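Local coordinates for protein alginate lyase (Aplysia kurodai, PDB 5GMT) that is an alginate lyase of polysaccharide lyase family 14, cleaving the glycosidic bonds of alginate by beta-elimination with a specificity for polymannuronate, at residues A[20-25]-A[29-34]; A[33-38]-A[266-271]; A[47-50]-A[56-59]. One frame throughout, in Å; residues are numbered along the deposited sequence.

Contact 1. Residues A[20-25]-A[29-34]; sequences SSVPHS and STILGH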
loop_
_atom_site.group_PDB
_atom_site.type_symbol
_atom_site.label_atom_id
_atom_site.label_comp_id
_atom_site.label_asym_id
_atom_site.label_seq_id
_atom_site.Cartn_x
_atom_site.Cartn_y
_atom_site.Cartn_z
ATOM N N SER A 20 -15.374 -6.896 -3.123
ATOM C CA SER A 20 -16.096 -5.846 -3.830
ATOM C C SER A 20 -16.561 -4.768 -2.877
ATOM O O SER A 20 -16.417 -3.576 -3.156
ATOM C CB SER A 20 -17.313 -6.421 -4.572
ATOM O OG SER A 20 -16.924 -7.499 -5.396
ATOM N N SER A 21 -17.116 -5.210 -1.752
ATOM C CA SER A 21 -17.797 -4.320 -0.829
ATOM C C SER A 21 -17.658 -4.864 0.578
ATOM O O SER A 21 -17.263 -6.009 0.771
ATOM C CB SER A 21 -19.276 -4.190 -1.196
ATOM O OG SER A 21 -19.901 -5.460 -1.112
ATOM N N VAL A 22 -17.993 -4.050 1.567
ATOM C CA VAL A 22 -18.001 -4.522 2.944
ATOM C C VAL A 22 -19.429 -4.467 3.482
ATOM O O VAL A 22 -20.249 -3.672 3.004
ATOM C CB VAL A 22 -17.059 -3.689 3.828
ATOM C CG1 VAL A 22 -15.589 -3.967 3.450
ATOM C CG2 VAL A 22 -17.388 -2.213 3.675
ATOM N N PRO A 23 -19.747 -5.333 4.459
ATOM C CA PRO A 23 -21.118 -5.326 4.988
ATOM C C PRO A 23 -21.459 -4.069 5.791
ATOM O O PRO A 23 -20.578 -3.406 6.338
ATOM C CB PRO A 23 -21.152 -6.566 5.888
ATOM C CG PRO A 23 -19.723 -6.798 6.273
ATOM C CD PRO A 23 -18.921 -6.394 5.063
ATOM N N HIS A 24 -22.747 -3.744 5.851
ATOM C CA HIS A 24 -23.204 -2.647 6.695
ATOM C C HIS A 24 -23.292 -3.126 8.142
ATOM O O HIS A 24 -24.320 -3.657 8.571
ATOM C CB HIS A 24 -24.560 -2.122 6.215
ATOM C CG HIS A 24 -25.013 -0.882 6.919
ATOM N ND1 HIS A 24 -26.339 -0.617 7.186
ATOM C CD2 HIS A 24 -24.314 0.167 7.414
ATOM C CE1 HIS A 24 -26.438 0.541 7.813
ATOM N NE2 HIS A 24 -25.223 1.037 7.962
ATOM N N SER A 25 -22.212 -2.942 8.893
ATOM C CA SER A 25 -22.136 -3.442 10.262
ATOM C C SER A 25 -21.440 -2.421 11.149
ATOM O O SER A 25 -20.603 -1.662 10.675
ATOM C CB SER A 25 -21.388 -4.787 10.305
ATOM O OG SER A 25 -21.193 -5.251 11.633
ATOM N N SER A 29 -14.849 -6.070 13.280
ATOM C CA SER A 29 -14.450 -7.433 12.931
ATOM C C SER A 29 -15.301 -8.006 11.795
ATOM O O SER A 29 -14.804 -8.780 10.981
ATOM C CB SER A 29 -14.517 -8.358 14.139
ATOM O OG SER A 29 -14.049 -9.649 13.768
ATOM N N THR A 30 -16.570 -7.607 11.720
ATOM C CA THR A 30 -17.426 -8.059 10.641
ATOM C C THR A 30 -17.166 -7.257 9.362
ATOM O O THR A 30 -17.157 -7.813 8.264
ATOM C CB THR A 30 -18.910 -7.975 11.043
ATOM O OG1 THR A 30 -19.124 -8.802 12.197
ATOM C CG2 THR A 30 -19.795 -8.471 9.909
ATOM N N ILE A 31 -16.939 -5.954 9.506
ATOM C CA ILE A 31 -16.586 -5.122 8.351
ATOM C C ILE A 31 -15.387 -5.717 7.613
ATOM O O ILE A 31 -15.376 -5.800 6.383
ATOM C CB ILE A 31 -16.270 -3.672 8.774
ATOM C CG1 ILE A 31 -17.539 -3.008 9.336
ATOM C CG2 ILE A 31 -15.701 -2.862 7.603
ATOM C CD1 ILE A 31 -17.309 -1.650 9.954
ATOM N N LEU A 32 -14.400 -6.165 8.377
ATOM C CA LEU A 32 -13.144 -6.641 7.799
ATOM C C LEU A 32 -13.142 -8.146 7.544
ATOM O O LEU A 32 -12.100 -8.711 7.212
ATOM C CB LEU A 32 -11.973 -6.291 8.720
ATOM C CG LEU A 32 -11.783 -4.824 9.059
ATOM C CD1 LEU A 32 -10.559 -4.668 9.963
ATOM C CD2 LEU A 32 -11.634 -4.028 7.767
ATOM N N GLY A 33 -14.303 -8.784 7.684
ATOM C CA GLY A 33 -14.377 -10.237 7.634
ATOM C C GLY A 33 -13.710 -10.902 6.442
ATOM O O GLY A 33 -12.939 -11.854 6.607
ATOM N N HIS A 34 -13.983 -10.402 5.240
ATOM C CA HIS A 34 -13.459 -11.047 4.042
ATOM C C HIS A 34 -12.005 -10.668 3.738
ATOM O O HIS A 34 -11.450 -11.147 2.758
ATOM C CB HIS A 34 -14.336 -10.742 2.826
ATOM C CG HIS A 34 -14.023 -11.588 1.626
ATOM N ND1 HIS A 34 -14.080 -12.967 1.653
ATOM C CD2 HIS A 34 -13.642 -11.252 0.370
ATOM C CE1 HIS A 34 -13.746 -13.441 0.466
ATOM N NE2 HIS A 34 -13.474 -12.422 -0.331
#
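Thr30 meets Pro23 and Ser25 with the carbon part of its side chain. With CG2 anti to the backbone N (OG1 at chi1 -60°), the methyl points at the crossing loop, where it lies 4.0 Å from Pro23 CG. Thr30 CB is 3.6 Å from Ser25 OG, but this is packing: the serine hydroxyl, short and able to turn back, bonds to the backbone N of His27 just ahead of the helix. The carbonyl of Thr30 faces the proline, its O 3.4 Å from Pro23 CG, while within its own segment it accepts a hydrogen bond from Gly33 N. The proline ring, lacking an N-H, meets it with carbons alone. Ile31 ends the single-turn helix 28-31, which packs against the loop that follows strand 14-19, at the border of the beta-sandwich. The branches of Ile31 part: CD1 reaches Ser25 O at 3.4 Å, whereas CG2 lies 4.1 Å from Val22 CB. Two beta-branched residues, stiff and compact, thus share a buried spot that Thr49 also lines. The carbonyl O of Ile31 sits 3.5 Å from Val22 CG1. From Leu32 the chain leaves helical geometry, and by His34 it has turned to stack its imidazole on Trp17.

Contact 2. Residues A[33-38]-A[266-271]; sequences GHFKPI and KNFQIL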
loop_
_atom_site.group_PDB
_atom_site.type_symbol
_atom_site.label_atom_id
_atom_site.label_comp_id
_atom_site.label_asym_id
_atom_site.label_seq_id
_atom_site.Cartn_x
_atom_site.Cartn_y
_atom_site.Cartn_z
ATOM N N GLY A 33 -14.303 -8.784 7.684
ATOM C CA GLY A 33 -14.377 -10.237 7.634
ATOM C C GLY A 33 -13.710 -10.902 6.442
ATOM O O GLY A 33 -12.939 -11.854 6.607
ATOM N N HIS A 34 -13.983 -10.402 5.240
ATOM C CA HIS A 34 -13.459 -11.047 4.042
ATOM C C HIS A 34 -12.005 -10.668 3.738
ATOM O O HIS A 34 -11.450 -11.147 2.758
ATOM C CB HIS A 34 -14.336 -10.742 2.826
ATOM C CG HIS A 34 -14.023 -11.588 1.626
ATOM N ND1 HIS A 34 -14.080 -12.967 1.653
ATOM C CD2 HIS A 34 -13.642 -11.252 0.370
ATOM C CE1 HIS A 34 -13.746 -13.441 0.466
ATOM N NE2 HIS A 34 -13.474 -12.422 -0.331
ATOM N N PHE A 35 -11.377 -9.850 4.587
ATOM C CA PHE A 35 -9.937 -9.616 4.466
ATOM C C PHE A 35 -9.162 -10.697 5.216
ATOM O O PHE A 35 -7.942 -10.794 5.099
ATOM C CB PHE A 35 -9.521 -8.250 5.035
ATOM C CG PHE A 35 -10.028 -7.061 4.262
ATOM C CD1 PHE A 35 -9.390 -6.639 3.103
ATOM C CD2 PHE A 35 -11.120 -6.334 4.726
ATOM C CE1 PHE A 35 -9.848 -5.523 2.407
ATOM C CE2 PHE A 35 -11.584 -5.215 4.040
ATOM C CZ PHE A 35 -10.951 -4.808 2.880
ATOM N N LYS A 36 -9.874 -11.495 6.004
ATOM C CA LYS A 36 -9.224 -12.362 6.981
ATOM C C LYS A 36 -8.601 -13.597 6.326
ATOM O O LYS A 36 -9.061 -14.050 5.284
ATOM C CB LYS A 36 -10.222 -12.764 8.077
ATOM C CG LYS A 36 -10.592 -11.630 9.030
ATOM C CD LYS A 36 -11.695 -12.047 9.994
ATOM C CE LYS A 36 -12.085 -10.905 10.927
ATOM N NZ LYS A 36 -13.302 -11.234 11.742
ATOM N N PRO A 37 -7.537 -14.144 6.935
ATOM C CA PRO A 37 -6.940 -13.730 8.213
ATOM C C PRO A 37 -6.200 -12.398 8.119
ATOM O O PRO A 37 -5.535 -12.117 7.113
ATOM C CB PRO A 37 -5.972 -14.869 8.533
ATOM C CG PRO A 37 -5.620 -15.437 7.204
ATOM C CD PRO A 37 -6.856 -15.319 6.363
ATOM N N ILE A 38 -6.337 -11.589 9.164
ATOM C CA ILE A 38 -5.615 -10.344 9.241
ATOM C C ILE A 38 -4.698 -10.365 10.455
ATOM O O ILE A 38 -4.900 -11.141 11.397
ATOM C CB ILE A 38 -6.563 -9.116 9.286
ATOM C CG1 ILE A 38 -7.336 -9.056 10.601
ATOM C CG2 ILE A 38 -7.518 -9.104 8.066
ATOM C CD1 ILE A 38 -8.269 -7.868 10.675
ATOM N N LYS A 266 -12.983 0.311 -2.305
ATOM C CA LYS A 266 -13.839 -0.762 -2.804
ATOM C C LYS A 266 -13.108 -1.560 -3.890
ATOM O O LYS A 266 -12.007 -1.191 -4.293
ATOM C CB LYS A 266 -15.152 -0.183 -3.345
ATOM C CG LYS A 266 -14.972 0.655 -4.609
ATOM C CD LYS A 266 -16.306 1.268 -5.078
ATOM C CE LYS A 266 -16.123 2.132 -6.316
ATOM N NZ LYS A 266 -15.637 1.343 -7.512
ATOM N N ASN A 267 -13.708 -2.659 -4.346
ATOM C CA ASN A 267 -13.206 -3.363 -5.529
ATOM C C ASN A 267 -11.733 -3.802 -5.396
ATOM O O ASN A 267 -10.925 -3.570 -6.294
ATOM C CB ASN A 267 -13.388 -2.464 -6.760
ATOM C CG ASN A 267 -13.284 -3.224 -8.067
ATOM O OD1 ASN A 267 -13.373 -4.454 -8.091
ATOM N ND2 ASN A 267 -13.092 -2.492 -9.171
ATOM N N PHE A 268 -11.403 -4.409 -4.259
ATOM C CA PHE A 268 -10.097 -5.048 -4.058
ATOM C C PHE A 268 -9.946 -6.300 -4.915
ATOM O O PHE A 268 -10.885 -7.083 -5.045
ATOM C CB PHE A 268 -9.910 -5.446 -2.590
ATOM C CG PHE A 268 -9.773 -4.292 -1.648
ATOM C CD1 PHE A 268 -8.516 -3.805 -1.309
ATOM C CD2 PHE A 268 -10.894 -3.702 -1.081
ATOM C CE1 PHE A 268 -8.393 -2.742 -0.437
ATOM C CE2 PHE A 268 -10.768 -2.649 -0.193
ATOM C CZ PHE A 268 -9.511 -2.174 0.134
ATOM N N GLN A 269 -8.755 -6.509 -5.473
ATOM C CA GLN A 269 -8.437 -7.745 -6.193
ATOM C C GLN A 269 -6.964 -8.092 -6.040
ATOM O O GLN A 269 -6.108 -7.207 -6.083
ATOM C CB GLN A 269 -8.726 -7.632 -7.689
ATOM C CG GLN A 269 -10.093 -7.162 -8.102
ATOM C CD GLN A 269 -10.163 -6.985 -9.610
ATOM O OE1 GLN A 269 -9.754 -7.868 -10.366
ATOM N NE2 GLN A 269 -10.650 -5.834 -10.049
ATOM N N ILE A 270 -6.672 -9.378 -5.896
ATOM C CA ILE A 270 -5.296 -9.833 -5.978
ATOM C C ILE A 270 -5.222 -10.901 -7.052
ATOM O O ILE A 270 -5.930 -11.917 -6.988
ATOM C CB ILE A 270 -4.778 -10.373 -4.629
ATOM C CG1 ILE A 270 -4.609 -9.218 -3.637
ATOM C CG2 ILE A 270 -3.450 -11.077 -4.816
ATOM C CD1 ILE A 270 -4.158 -9.661 -2.247
ATOM N N LEU A 271 -4.396 -10.641 -8.060
ATOM C CA LEU A 271 -4.134 -11.604 -9.127
ATOM C C LEU A 271 -2.711 -12.118 -9.048
ATOM O O LEU A 271 -1.837 -11.449 -8.489
ATOM C CB LEU A 271 -4.360 -10.976 -10.507
ATOM C CG LEU A 271 -5.726 -10.348 -10.756
ATOM C CD1 LEU A 271 -5.710 -8.881 -10.348
ATOM C CD2 LEU A 271 -6.086 -10.504 -12.227
#
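The hydrophobic core between the two sheets of the beta-sandwich holds a T-shaped pair, Phe35 from a 3-10 turn and Phe268 from strand 261-272. Phe35 supplies the edge and Phe268 the face: the ring centroids are 5.2 Å apart and the planes stand at 86°. Phe35 CE1 sits over the centre of the Phe268 ring, 3.9 Å above its plane, and Phe35 CZ beside it lies 3.8 Å from Phe268 CE2. The slightly positive C-H edge of one ring is thereby set against the electron-rich face of the other, which is why phenylalanines pack well at a right angle. The backbones stay far apart, with 9.7 Å between Phe35 CA and Phe268 CA; CG anti to the carbonyl carbon in both residues aims the rings into this gap, which they alone span.

In this concanavalin-like fold, Phe268 belongs to one sheet, while Met242 of strand 238-247 in the other touches both rings and Phe79 meets Phe35. Just before Phe268, Asn267 has both backbone angles positive, which asparagine tolerates better than most residues; Asn267 and Phe268 together face Leu19 in a G1 beta bulge. The 3-10 turn carrying Phe35 is closed by a hydrogen bond from Lys36 N to Gly33 O, 3.1 Å long, and the Phe35 carbonyl is engaged by the hydroxyl of Ser81.

Contact 3. Residues A[47-50]-A[56-59]; sequences ISTS and SRAL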
loop_
_atom_site.group_PDB
_atom_site.type_symbol
_atom_site.label_atom_id
_atom_site.label_comp_id
_atom_site.label_asym_id
_atom_site.label_seq_id
_atom_site.Cartn_x
_atom_site.Cartn_y
_atom_site.Cartn_z
ATOM N N ILE A 47 -12.569 3.249 11.457
ATOM C CA ILE A 47 -13.143 2.361 10.449
ATOM C C ILE A 47 -14.666 2.381 10.452
ATOM O O ILE A 47 -15.305 2.233 11.501
ATOM C CB ILE A 47 -12.647 0.909 10.646
ATOM C CG1 ILE A 47 -11.138 0.856 10.371
ATOM C CG2 ILE A 47 -13.415 -0.065 9.726
ATOM C CD1 ILE A 47 -10.506 -0.516 10.578
ATOM N N SER A 48 -15.236 2.577 9.269
ATOM C CA SER A 48 -16.677 2.483 9.092
ATOM C C SER A 48 -16.971 2.082 7.652
ATOM O O SER A 48 -16.072 1.651 6.918
ATOM C CB SER A 48 -17.354 3.809 9.442
ATOM O OG SER A 48 -18.763 3.638 9.523
ATOM N N THR A 49 -18.228 2.216 7.241
ATOM C CA THR A 49 -18.627 1.848 5.885
ATOM C C THR A 49 -19.546 2.919 5.323
ATOM O O THR A 49 -20.217 3.615 6.085
ATOM C CB THR A 49 -19.358 0.497 5.849
ATOM O OG1 THR A 49 -20.636 0.639 6.483
ATOM C CG2 THR A 49 -18.555 -0.591 6.559
ATOM N N SER A 50 -19.595 3.046 4.002
ATOM C CA SER A 50 -20.373 4.119 3.395
ATOM C C SER A 50 -20.664 3.849 1.927
ATOM O O SER A 50 -19.811 3.339 1.193
ATOM C CB SER A 50 -19.638 5.459 3.543
ATOM O OG SER A 50 -20.361 6.521 2.934
ATOM N N SER A 56 -21.586 0.086 -4.439
ATOM C CA SER A 56 -20.933 -0.882 -3.570
ATOM C C SER A 56 -20.595 -0.198 -2.254
ATOM O O SER A 56 -20.030 0.893 -2.257
ATOM C CB SER A 56 -19.667 -1.447 -4.226
ATOM O OG SER A 56 -19.979 -2.264 -5.343
ATOM N N ARG A 57 -20.968 -0.812 -1.135
ATOM C CA ARG A 57 -20.642 -0.240 0.165
ATOM C C ARG A 57 -19.142 -0.339 0.397
ATOM O O ARG A 57 -18.577 -1.425 0.390
ATOM C CB ARG A 57 -21.394 -0.947 1.298
ATOM C CG ARG A 57 -21.073 -0.377 2.680
ATOM C CD ARG A 57 -22.106 -0.791 3.731
ATOM N NE ARG A 57 -23.376 -0.104 3.509
ATOM C CZ ARG A 57 -23.689 1.067 4.056
ATOM N NH1 ARG A 57 -22.833 1.671 4.873
ATOM N NH2 ARG A 57 -24.860 1.629 3.799
ATOM N N ALA A 58 -18.518 0.807 0.623
ATOM C CA ALA A 58 -17.071 0.902 0.699
ATOM C C ALA A 58 -16.545 0.909 2.119
ATOM O O ALA A 58 -17.210 1.361 3.041
ATOM C CB ALA A 58 -16.604 2.163 -0.016
ATOM N N LEU A 59 -15.316 0.440 2.272
ATOM C CA LEU A 59 -14.591 0.584 3.524
ATOM C C LEU A 59 -14.195 2.037 3.682
ATOM O O LEU A 59 -13.505 2.578 2.819
ATOM C CB LEU A 59 -13.353 -0.321 3.526
ATOM C CG LEU A 59 -12.402 -0.164 4.706
ATOM C CD1 LEU A 59 -13.093 -0.558 5.998
ATOM C CD2 LEU A 59 -11.135 -1.005 4.460
#
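Ser50 and Ala58 form the close-knit part of this contact, a hydrogen-bonded antiparallel pair. Ala58 N gives a nearly straight bond to Ser50 O at 2.9 Å; in return Ser50 N donates to Ala58 O at 3.1 Å. Ala58 O also takes a CA-H...O contact from Thr49 CA at 3.2 Å. The small methyl of Ala58 lies on the same face as Ser50, against Tyr264. On the other face stand Thr49 and Leu59, a non-hydrogen-bonded pair, both touching Ile31. Here Leu59 CD1 meets Ile47 CG2 at 3.8 Å, the two apolar chains crossing at a slant.

These are the strands of a beta hairpin, 47-50 and 58-63, at the margin of one sheet of the sandwich. Arg57 adds to the tight part: it runs out extended and then bends at chi3 (-71°), which swings its guanidinium across the threonine. NH1 donates to Thr49 OG1 (2.9 Å, 147°), the oxygen 17° out of the guanidinium plane, while the aliphatic Arg57 CG lies 3.7 Å from Thr49 CB. A long chain with a polar end suits this partly exposed border. The loose side belongs to Ser48 and Ser56, small polar residues whose CB atoms are directed away from the opposite strand.

How the contacts relate
Contacts 1 and 3 lie side by side, centres about 8 Å apart; contact 2 is about 10 Å from contact 1 and 13 Å from contact 3. Contacts 1 and 2 share Gly33 and His34, so the chain passes directly from one to the other; hairpin 47-50/58-59 follows, long before strand 261-272 completes contact 2. That strand pairs with 58-63, so contacts 2 and 3 have strands in one sheet; contact 1 is the loop and helix beside it, and 33-38 leads on to strand 38-42 of the other sheet. Ser20 O bonds to Asn267 N and Val22 N to Arg57 O, while Phe35 CZ packs on Leu59 CD2. The helix and its loops thus cover one border of the sandwich.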